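Local coordinates for E3 SUMO-protein ligase SIZ2 (Saccharomyces cerevisiae, PDB 6U75), which acts as an E3 ligase of the PIAS family that promotes SUMO attachment to proteins and binds double-stranded DNA, with a zinc-binding SP-RING, at residues I11-K19 and M32-L43; L80-V91 and N102-K111. All coordinates share one frame; numbering follows the deposited sequence.

Interaction 1 of 2, residues I11-K19 and M32-L43; sequences IVQIPDANK and MKFKVSKSNHDL
M32 meets K19 where strand 28-34 nears the end of segment 11-19. The two side chains run past each other in opposite senses, with M32 SD 3.5 Å from K19 CB. At the bend of chi3 (55°) the methionine methyl turns back toward the chain of residues 17-19, and M32 CE comes to 3.4 Å from A17 O. Two residues on, F34 presents its ring to A17: the methyl sits over one face in a CH-pi contact, A17 CB lying 4.1 Å from the ring centroid and 15° off the normal. A chi1 of 65° places F34 CG between its own backbone N and carbonyl carbon, bringing the ring beside the type II turn of residues 14-17. I14 reaches the same ring obliquely through CG2, while its other branch extends to V36, I14 CD1 standing 4.5 Å from V36 CG1. S37 caps helix 38-46, its OG accepting from N40 N at 3.2 Å. From the first turn of that helix N40 lays its amide alongside I14, with N40 ND2 3.7 Å from I14 CD1. L43 completes the line: its CD2 touches both V12 CG1 and I11 CG2, at the classic beta bulge where I11 and V12 both face I136 of strand 130-139. No hydrogen bond joins the two segments; their backbones bond instead to third strands, M32 to L119 and I14 to C134. The direct contact between them therefore rests mainly on van der Waals packing of apolar groups, with a sulfur, an amide and a carbonyl among them.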
loop_
_atom_site.group_PDB
_atom_site.type_symbol
_atom_site.label_atom_id
_atom_site.label_comp_id
_atom_site.label_asym_id
_atom_site.label_seq_id
_atom_site.Cartn_x
_atom_site.Cartn_y
_atom_site.Cartn_z
ATOM N N ILE A 11 13.876 -9.798 3.237
ATOM C CA ILE A 11 14.721 -10.604 4.099
ATOM C C ILE A 11 15.957 -11.094 3.357
ATOM O O ILE A 11 17.062 -11.077 3.903
ATOM C CB ILE A 11 13.919 -11.794 4.671
ATOM C CG1 ILE A 11 12.700 -11.298 5.455
ATOM C CG2 ILE A 11 14.805 -12.675 5.539
ATOM C CD1 ILE A 11 13.039 -10.422 6.646
ATOM N N VAL A 12 15.785 -11.525 2.111
ATOM C CA VAL A 12 16.897 -11.972 1.282
ATOM C C VAL A 12 16.427 -11.993 -0.164
ATOM O O VAL A 12 15.286 -12.359 -0.457
ATOM C CB VAL A 12 17.413 -13.360 1.732
ATOM C CG1 VAL A 12 16.264 -14.355 1.813
ATOM C CG2 VAL A 12 18.489 -13.859 0.780
ATOM N N GLN A 13 17.315 -11.586 -1.064
ATOM C CA GLN A 13 17.052 -11.692 -2.489
ATOM C C GLN A 13 17.361 -13.103 -2.966
ATOM O O GLN A 13 18.348 -13.712 -2.541
ATOM C CB GLN A 13 17.895 -10.681 -3.264
ATOM C CG GLN A 13 17.609 -10.650 -4.756
ATOM C CD GLN A 13 18.400 -9.575 -5.474
ATOM O OE1 GLN A 13 19.109 -8.787 -4.850
ATOM N NE2 GLN A 13 18.282 -9.542 -6.796
ATOM N N ILE A 14 16.516 -13.623 -3.844
ATOM C CA ILE A 14 16.736 -14.959 -4.399
ATOM C C ILE A 14 17.743 -14.853 -5.543
ATOM O O ILE A 14 17.523 -14.063 -6.475
ATOM C CB ILE A 14 15.422 -15.568 -4.878
ATOM C CG1 ILE A 14 14.511 -15.886 -3.688
ATOM C CG2 ILE A 14 15.685 -16.826 -5.695
ATOM C CD1 ILE A 14 15.011 -17.008 -2.792
ATOM N N PRO A 15 18.836 -15.611 -5.517
ATOM C CA PRO A 15 19.809 -15.530 -6.608
ATOM C C PRO A 15 19.321 -16.251 -7.853
ATOM O O PRO A 15 18.545 -17.206 -7.790
ATOM C CB PRO A 15 21.048 -16.217 -6.021
ATOM C CG PRO A 15 20.493 -17.207 -5.063
ATOM C CD PRO A 15 19.247 -16.583 -4.487
ATOM N N ASP A 16 19.794 -15.769 -9.001
ATOM C CA ASP A 16 19.459 -16.344 -10.301
ATOM C C ASP A 16 17.969 -16.250 -10.606
ATOM O O ASP A 16 17.451 -17.017 -11.424
ATOM C CB ASP A 16 19.919 -17.803 -10.393
ATOM C CG ASP A 16 21.376 -17.980 -10.012
ATOM O OD1 ASP A 16 22.163 -17.027 -10.196
ATOM O OD2 ASP A 16 21.735 -19.073 -9.527
ATOM N N ALA A 17 17.263 -15.321 -9.957
ATOM C CA ALA A 17 15.844 -15.092 -10.206
ATOM C C ALA A 17 15.587 -13.692 -10.750
ATOM O O ALA A 17 14.482 -13.163 -10.599
ATOM C CB ALA A 17 15.029 -15.322 -8.932
ATOM N N ASN A 18 16.586 -13.082 -11.374
ATOM C CA ASN A 18 16.450 -11.775 -11.996
ATOM C C ASN A 18 16.256 -11.939 -13.497
ATOM O O ASN A 18 16.644 -12.950 -14.088
ATOM C CB ASN A 18 17.681 -10.909 -11.720
ATOM C CG ASN A 18 18.007 -10.816 -10.246
ATOM O OD1 ASN A 18 17.526 -9.924 -9.548
ATOM N ND2 ASN A 18 18.829 -11.742 -9.760
ATOM N N LYS A 19 15.645 -10.932 -14.117
ATOM C CA LYS A 19 15.481 -10.979 -15.563
ATOM C C LYS A 19 15.188 -9.586 -16.099
ATOM O O LYS A 19 14.441 -8.821 -15.490
ATOM C CB LYS A 19 14.357 -11.945 -15.963
ATOM C CG LYS A 19 14.389 -12.364 -17.430
ATOM C CD LYS A 19 15.601 -13.238 -17.739
ATOM C CE LYS A 19 15.698 -13.574 -19.219
ATOM N NZ LYS A 19 14.955 -14.815 -19.572
ATOM N N MET A 32 11.712 -17.890 -17.340
ATOM C CA MET A 32 12.729 -17.803 -16.298
ATOM C C MET A 32 12.802 -19.133 -15.569
ATOM O O MET A 32 11.789 -19.614 -15.052
ATOM C CB MET A 32 12.414 -16.682 -15.304
ATOM C CG MET A 32 12.330 -15.297 -15.915
ATOM S SD MET A 32 11.843 -14.050 -14.705
ATOM C CE MET A 32 13.086 -14.295 -13.434
ATOM N N LYS A 33 13.992 -19.720 -15.520
ATOM C CA LYS A 33 14.251 -20.892 -14.697
ATOM C C LYS A 33 15.024 -20.467 -13.458
ATOM O O LYS A 33 15.975 -19.683 -13.550
ATOM C CB LYS A 33 15.054 -21.949 -15.461
ATOM C CG LYS A 33 14.761 -22.037 -16.951
ATOM C CD LYS A 33 15.331 -23.317 -17.565
ATOM C CE LYS A 33 16.852 -23.402 -17.451
ATOM N NZ LYS A 33 17.552 -22.372 -18.268
ATOM N N PHE A 34 14.616 -20.977 -12.298
ATOM C CA PHE A 34 15.433 -20.788 -11.107
ATOM C C PHE A 34 15.039 -21.804 -10.047
ATOM O O PHE A 34 13.934 -22.352 -10.058
ATOM C CB PHE A 34 15.320 -19.359 -10.557
ATOM C CG PHE A 34 13.952 -18.996 -10.064
ATOM C CD1 PHE A 34 13.578 -19.263 -8.757
ATOM C CD2 PHE A 34 13.044 -18.367 -10.901
ATOM C CE1 PHE A 34 12.320 -18.922 -8.298
ATOM C CE2 PHE A 34 11.786 -18.023 -10.448
ATOM C CZ PHE A 34 11.423 -18.301 -9.144
ATOM N N LYS A 35 15.977 -22.053 -9.140
ATOM C CA LYS A 35 15.785 -22.945 -8.009
ATOM C C LYS A 35 15.777 -22.137 -6.720
ATOM O O LYS A 35 16.378 -21.062 -6.638
ATOM C CB LYS A 35 16.893 -24.004 -7.951
ATOM C CG LYS A 35 17.033 -24.820 -9.227
ATOM C CD LYS A 35 18.304 -25.659 -9.236
ATOM C CE LYS A 35 18.130 -26.970 -8.485
ATOM N NZ LYS A 35 17.190 -27.890 -9.182
ATOM N N VAL A 36 15.082 -22.661 -5.716
ATOM C CA VAL A 36 15.041 -22.069 -4.385
ATOM C C VAL A 36 15.688 -23.066 -3.436
ATOM O O VAL A 36 15.118 -24.128 -3.155
ATOM C CB VAL A 36 13.612 -21.725 -3.947
ATOM C CG1 VAL A 36 13.603 -21.223 -2.509
ATOM C CG2 VAL A 36 13.014 -20.685 -4.884
ATOM N N SER A 37 16.879 -22.727 -2.945
ATOM C CA SER A 37 17.667 -23.623 -2.109
ATOM C C SER A 37 16.849 -24.201 -0.963
ATOM O O SER A 37 15.810 -23.648 -0.588
ATOM C CB SER A 37 18.884 -22.888 -1.548
ATOM O OG SER A 37 18.485 -21.871 -0.645
ATOM N N LYS A 38 17.318 -25.317 -0.400
ATOM C CA LYS A 38 16.649 -25.902 0.755
ATOM C C LYS A 38 16.773 -25.005 1.980
ATOM O O LYS A 38 15.886 -25.009 2.841
ATOM C CB LYS A 38 17.227 -27.287 1.041
ATOM C CG LYS A 38 16.307 -28.202 1.834
ATOM C CD LYS A 38 16.619 -28.173 3.319
ATOM C CE LYS A 38 15.706 -29.116 4.089
ATOM N NZ LYS A 38 16.000 -29.120 5.549
ATOM N N SER A 39 17.855 -24.228 2.075
ATOM C CA SER A 39 17.989 -23.289 3.183
ATOM C C SER A 39 16.920 -22.205 3.118
ATOM O O SER A 39 16.349 -21.823 4.145
ATOM C CB SER A 39 19.385 -22.666 3.179
ATOM O OG SER A 39 20.351 -23.575 3.679
ATOM N N ASN A 40 16.629 -21.698 1.918
ATOM C CA ASN A 40 15.571 -20.702 1.785
ATOM C C ASN A 40 14.195 -21.308 2.042
ATOM O O ASN A 40 13.308 -20.626 2.567
ATOM C CB ASN A 40 15.636 -20.058 0.401
ATOM C CG ASN A 40 16.810 -19.103 0.261
ATOM O OD1 ASN A 40 17.142 -18.369 1.192
ATOM N ND2 ASN A 40 17.445 -19.110 -0.903
ATOM N N HIS A 41 13.998 -22.582 1.699
ATOM C CA HIS A 41 12.763 -23.262 2.083
ATOM C C HIS A 41 12.639 -23.347 3.600
ATOM O O HIS A 41 11.570 -23.086 4.167
ATOM C CB HIS A 41 12.719 -24.657 1.462
ATOM C CG HIS A 41 12.091 -24.695 0.104
ATOM N ND1 HIS A 41 10.765 -25.020 -0.091
ATOM C CD2 HIS A 41 12.603 -24.451 -1.125
ATOM C CE1 HIS A 41 10.489 -24.974 -1.382
ATOM N NE2 HIS A 41 11.587 -24.633 -2.031
ATOM N N ASP A 42 13.729 -23.720 4.276
ATOM C CA ASP A 42 13.711 -23.768 5.734
ATOM C C ASP A 42 13.433 -22.391 6.319
ATOM O O ASP A 42 12.751 -22.266 7.342
ATOM C CB ASP A 42 15.039 -24.309 6.262
ATOM C CG ASP A 42 15.290 -25.746 5.853
ATOM O OD1 ASP A 42 14.311 -26.467 5.570
ATOM O OD2 ASP A 42 16.469 -26.157 5.819
ATOM N N LEU A 43 13.958 -21.343 5.686
ATOM C CA LEU A 43 13.697 -19.989 6.161
ATOM C C LEU A 43 12.225 -19.627 6.000
ATOM O O LEU A 43 11.616 -19.060 6.915
ATOM C CB LEU A 43 14.587 -18.997 5.416
ATOM C CG LEU A 43 14.466 -17.535 5.848
ATOM C CD1 LEU A 43 14.884 -17.369 7.302
ATOM C CD2 LEU A 43 15.300 -16.648 4.939
#

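Interaction 2 of 2, residues L80-V91 and N102-K111; sequences LVFNGTKLEDNV and NPANLTPYLK
F82 and L106 cross at about a right angle, the leucine methyl over one face of the ring: L106 CD2 is 4.1 Å from the centroid and 23° off the normal. With CG anti to the backbone N (chi1 -169°), the phenyl extends toward the 102-111 segment, where Y109 CB meets its rim in plane and L110 CD2 comes to its edge, 4.1 Å from F82 CZ. An alanine at F82 would remove the ring, and is likely to open a gap between L106 and L110 and leave both leucines freer to shift. The Y109 ring is sandwiched: T85 CG2 lies over one face, 4.1 Å from the centroid, and P108 CG over the other. L87 slides past this tyrosine in the opposite direction, its CD2 approaching Y109 CE2 obliquely at 3.7 Å, while its second methyl, CD1, touches L106 CD2 and A104 CB. One water accepts from E88 N and hydrogen-bonds to Y109 OH. Beside these apolar groups N83 turns its amide so that Y109 O lies close to the amide plane; N83 ND2 donates at 2.7 Å with an N-H...O angle of 157°, and the aliphatic part of K111 passes N83 in the opposite direction, its CG nearest N83 ND2. The contact joins the type I' hairpin of strands 79-82 and 85-86 to strand 104-105 and the turns after it. N83 also bonds N117 and H118 of strand 117-123, the hairpin's sheet neighbour, whereas A104 and L106 pair with L54 and L52 of strand 50-58, in the domain's other antiparallel sheet.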
loop_
_atom_site.group_PDB
_atom_site.type_symbol
_atom_site.label_atom_id
_atom_site.label_comp_id
_atom_site.label_asym_id
_atom_site.label_seq_id
_atom_site.Cartn_x
_atom_site.Cartn_y
_atom_site.Cartn_z
ATOM N N LEU A 80 1.068 -14.198 -15.978
ATOM C CA LEU A 80 2.127 -14.856 -15.229
ATOM C C LEU A 80 1.711 -16.289 -14.929
ATOM O O LEU A 80 0.615 -16.526 -14.410
ATOM C CB LEU A 80 2.423 -14.111 -13.926
ATOM C CG LEU A 80 2.980 -12.697 -14.076
ATOM C CD1 LEU A 80 2.827 -11.933 -12.774
ATOM C CD2 LEU A 80 4.438 -12.743 -14.499
ATOM N N VAL A 81 2.585 -17.238 -15.254
ATOM C CA VAL A 81 2.334 -18.655 -15.031
ATOM C C VAL A 81 3.546 -19.215 -14.302
ATOM O O VAL A 81 4.636 -19.302 -14.880
ATOM C CB VAL A 81 2.083 -19.415 -16.340
ATOM C CG1 VAL A 81 1.782 -20.878 -16.055
ATOM C CG2 VAL A 81 0.942 -18.771 -17.115
ATOM N N PHE A 82 3.362 -19.593 -13.041
ATOM C CA PHE A 82 4.433 -20.133 -12.212
ATOM C C PHE A 82 4.172 -21.620 -12.011
ATOM O O PHE A 82 3.228 -22.003 -11.311
ATOM C CB PHE A 82 4.514 -19.393 -10.878
ATOM C CG PHE A 82 5.745 -19.715 -10.080
ATOM C CD1 PHE A 82 6.994 -19.301 -10.513
ATOM C CD2 PHE A 82 5.655 -20.425 -8.896
ATOM C CE1 PHE A 82 8.129 -19.594 -9.783
ATOM C CE2 PHE A 82 6.787 -20.720 -8.161
ATOM C CZ PHE A 82 8.026 -20.303 -8.606
ATOM N N ASN A 83 5.004 -22.455 -12.633
ATOM C CA ASN A 83 4.881 -23.909 -12.526
ATOM C C ASN A 83 3.525 -24.388 -13.039
ATOM O O ASN A 83 2.872 -25.236 -12.429
ATOM C CB ASN A 83 5.116 -24.372 -11.086
ATOM C CG ASN A 83 6.539 -24.128 -10.622
ATOM O OD1 ASN A 83 7.491 -24.305 -11.382
ATOM N ND2 ASN A 83 6.691 -23.719 -9.368
ATOM N N GLY A 84 3.095 -23.837 -14.175
ATOM C CA GLY A 84 1.855 -24.234 -14.807
ATOM C C GLY A 84 0.612 -23.555 -14.277
ATOM O O GLY A 84 -0.382 -23.460 -15.007
ATOM N N THR A 85 0.630 -23.078 -13.036
ATOM C CA THR A 85 -0.527 -22.430 -12.434
ATOM C C THR A 85 -0.490 -20.935 -12.720
ATOM O O THR A 85 0.504 -20.264 -12.427
ATOM C CB THR A 85 -0.553 -22.677 -10.924
ATOM O OG1 THR A 85 -0.702 -24.079 -10.666
ATOM C CG2 THR A 85 -1.699 -21.916 -10.270
ATOM N N LYS A 86 -1.573 -20.417 -13.296
ATOM C CA LYS A 86 -1.673 -18.984 -13.525
ATOM C C LYS A 86 -1.789 -18.247 -12.197
ATOM O O LYS A 86 -2.394 -18.734 -11.239
ATOM C CB LYS A 86 -2.881 -18.661 -14.407
ATOM C CG LYS A 86 -3.083 -17.169 -14.657
ATOM C CD LYS A 86 -4.323 -16.893 -15.496
ATOM C CE LYS A 86 -4.607 -15.399 -15.579
ATOM N NZ LYS A 86 -5.883 -15.096 -16.286
ATOM N N LEU A 87 -1.195 -17.058 -12.148
ATOM C CA LEU A 87 -1.253 -16.211 -10.964
ATOM C C LEU A 87 -2.434 -15.257 -11.096
ATOM O O LEU A 87 -2.447 -14.394 -11.981
ATOM C CB LEU A 87 0.049 -15.436 -10.785
ATOM C CG LEU A 87 1.300 -16.280 -10.541
ATOM C CD1 LEU A 87 2.531 -15.394 -10.471
ATOM C CD2 LEU A 87 1.160 -17.104 -9.270
ATOM N N GLU A 88 -3.419 -15.412 -10.214
ATOM C CA GLU A 88 -4.587 -14.542 -10.204
ATOM C C GLU A 88 -4.328 -13.213 -9.508
ATOM O O GLU A 88 -5.239 -12.379 -9.443
ATOM C CB GLU A 88 -5.763 -15.252 -9.526
ATOM C CG GLU A 88 -6.212 -16.534 -10.217
ATOM C CD GLU A 88 -6.735 -16.294 -11.622
ATOM O OE1 GLU A 88 -6.659 -17.225 -12.452
ATOM O OE2 GLU A 88 -7.221 -15.177 -11.899
ATOM N N ASP A 89 -3.121 -12.994 -8.990
ATOM C CA ASP A 89 -2.822 -11.754 -8.288
ATOM C C ASP A 89 -3.119 -10.549 -9.172
ATOM O O ASP A 89 -2.894 -10.575 -10.385
ATOM C CB ASP A 89 -1.354 -11.728 -7.853
ATOM C CG ASP A 89 -1.021 -12.812 -6.842
ATOM O OD1 ASP A 89 -0.937 -13.994 -7.237
ATOM O OD2 ASP A 89 -0.835 -12.483 -5.650
ATOM N N ASN A 90 -3.639 -9.488 -8.552
ATOM C CA ASN A 90 -3.813 -8.200 -9.221
ATOM C C ASN A 90 -2.461 -7.482 -9.226
ATOM O O ASN A 90 -2.219 -6.512 -8.503
ATOM C CB ASN A 90 -4.892 -7.381 -8.526
ATOM C CG ASN A 90 -5.159 -6.058 -9.216
ATOM O OD1 ASN A 90 -4.512 -5.052 -8.924
ATOM N ND2 ASN A 90 -6.119 -6.051 -10.135
ATOM N N VAL A 91 -1.562 -7.994 -10.072
ATOM C CA VAL A 91 -0.163 -7.577 -10.016
ATOM C C VAL A 91 -0.028 -6.082 -10.273
ATOM O O VAL A 91 0.774 -5.400 -9.623
ATOM C CB VAL A 91 0.687 -8.400 -11.004
ATOM C CG1 VAL A 91 0.876 -9.816 -10.483
ATOM C CG2 VAL A 91 0.058 -8.417 -12.397
ATOM N N ASN A 102 1.183 -4.263 -7.278
ATOM C CA ASN A 102 1.496 -5.139 -6.163
ATOM C C ASN A 102 2.384 -6.286 -6.620
ATOM O O ASN A 102 2.426 -6.619 -7.810
ATOM C CB ASN A 102 0.217 -5.711 -5.537
ATOM C CG ASN A 102 -0.493 -4.717 -4.645
ATOM O OD1 ASN A 102 0.081 -3.706 -4.241
ATOM N ND2 ASN A 102 -1.747 -5.006 -4.324
ATOM N N PRO A 103 3.115 -6.910 -5.705
ATOM C CA PRO A 103 3.893 -8.099 -6.060
ATOM C C PRO A 103 2.995 -9.323 -6.190
ATOM O O PRO A 103 1.831 -9.326 -5.788
ATOM C CB PRO A 103 4.871 -8.245 -4.890
ATOM C CG PRO A 103 4.169 -7.613 -3.739
ATOM C CD PRO A 103 3.349 -6.490 -4.312
ATOM N N ALA A 104 3.564 -10.375 -6.769
ATOM C CA ALA A 104 2.883 -11.651 -6.941
ATOM C C ALA A 104 3.436 -12.653 -5.937
ATOM O O ALA A 104 4.654 -12.762 -5.770
ATOM C CB ALA A 104 3.057 -12.178 -8.367
ATOM N N ASN A 105 2.539 -13.381 -5.276
ATOM C CA ASN A 105 2.919 -14.352 -4.257
ATOM C C ASN A 105 3.153 -15.702 -4.923
ATOM O O ASN A 105 2.210 -16.336 -5.407
ATOM C CB ASN A 105 1.840 -14.451 -3.181
ATOM C CG ASN A 105 2.208 -15.415 -2.071
ATOM O OD1 ASN A 105 3.385 -15.675 -1.823
ATOM N ND2 ASN A 105 1.200 -15.952 -1.395
ATOM N N LEU A 106 4.408 -16.144 -4.946
ATOM C CA LEU A 106 4.781 -17.431 -5.515
ATOM C C LEU A 106 4.865 -18.540 -4.473
ATOM O O LEU A 106 5.139 -19.689 -4.834
ATOM C CB LEU A 106 6.132 -17.315 -6.232
ATOM C CG LEU A 106 6.293 -16.170 -7.234
ATOM C CD1 LEU A 106 7.733 -16.098 -7.715
ATOM C CD2 LEU A 106 5.343 -16.332 -8.411
ATOM N N THR A 107 4.628 -18.227 -3.200
ATOM C CA THR A 107 4.886 -19.194 -2.134
ATOM C C THR A 107 4.110 -20.493 -2.302
ATOM O O THR A 107 4.733 -21.568 -2.246
ATOM C CB THR A 107 4.578 -18.551 -0.778
ATOM O OG1 THR A 107 5.180 -17.252 -0.711
ATOM C CG2 THR A 107 5.119 -19.412 0.356
ATOM N N PRO A 108 2.787 -20.486 -2.500
ATOM C CA PRO A 108 2.045 -21.759 -2.485
ATOM C C PRO A 108 2.323 -22.654 -3.680
ATOM O O PRO A 108 2.069 -23.862 -3.594
ATOM C CB PRO A 108 0.579 -21.309 -2.458
ATOM C CG PRO A 108 0.587 -19.977 -3.107
ATOM C CD PRO A 108 1.898 -19.336 -2.741
ATOM N N TYR A 109 2.835 -22.113 -4.785
ATOM C CA TYR A 109 3.056 -22.885 -5.999
ATOM C C TYR A 109 4.520 -23.271 -6.187
ATOM O O TYR A 109 4.913 -23.673 -7.286
ATOM C CB TYR A 109 2.551 -22.097 -7.208
ATOM C CG TYR A 109 1.233 -21.401 -6.949
ATOM C CD1 TYR A 109 0.065 -22.129 -6.761
ATOM C CD2 TYR A 109 1.158 -20.017 -6.883
ATOM C CE1 TYR A 109 -1.141 -21.498 -6.518
ATOM C CE2 TYR A 109 -0.043 -19.376 -6.641
ATOM C CZ TYR A 109 -1.188 -20.122 -6.459
ATOM O OH TYR A 109 -2.385 -19.487 -6.219
ATOM N N LEU A 110 5.327 -23.166 -5.135
ATOM C CA LEU A 110 6.736 -23.519 -5.214
ATOM C C LEU A 110 6.918 -25.032 -5.205
ATOM O O LEU A 110 6.162 -25.768 -4.566
ATOM C CB LEU A 110 7.510 -22.910 -4.044
ATOM C CG LEU A 110 8.468 -21.757 -4.354
ATOM C CD1 LEU A 110 9.105 -21.256 -3.069
ATOM C CD2 LEU A 110 9.537 -22.181 -5.349
ATOM N N LYS A 111 7.940 -25.489 -5.921
ATOM C CA LYS A 111 8.315 -26.893 -5.950
ATOM C C LYS A 111 9.438 -27.158 -4.953
ATOM O O LYS A 111 10.088 -26.241 -4.446
ATOM C CB LYS A 111 8.741 -27.308 -7.363
ATOM C CG LYS A 111 7.661 -27.117 -8.422
ATOM C CD LYS A 111 6.450 -28.010 -8.166
ATOM C CE LYS A 111 5.141 -27.253 -8.351
ATOM N NZ LYS A 111 4.005 -27.941 -7.680
HETATM O O HOH W 1 -3.038 -17.053 -8.032
#

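How the interactions relate
Interactions 1 and 2 have centres about 15 Å apart; residues 11-43 precede residues 80-111 in sequence, and all four segments belong to the PINIT domain. Each bridges the same two antiparallel sheets: strands 28-34 and 79-82 flank strand 117-123 in one, while strands 12-21 and 104-105 belong to the other, linked through strands 130-139 and 50-58. The contacts meet directly where F34 CZ lies 3.6 Å from F82 CE1, and V36 CG2 packs on L110 CD2 at 3.8 Å. These pairs probably join them into one largely apolar packing between the sheets, with H41 NE2 also 3.3 Å from K111 O, away from the zinc site of the SP-RING.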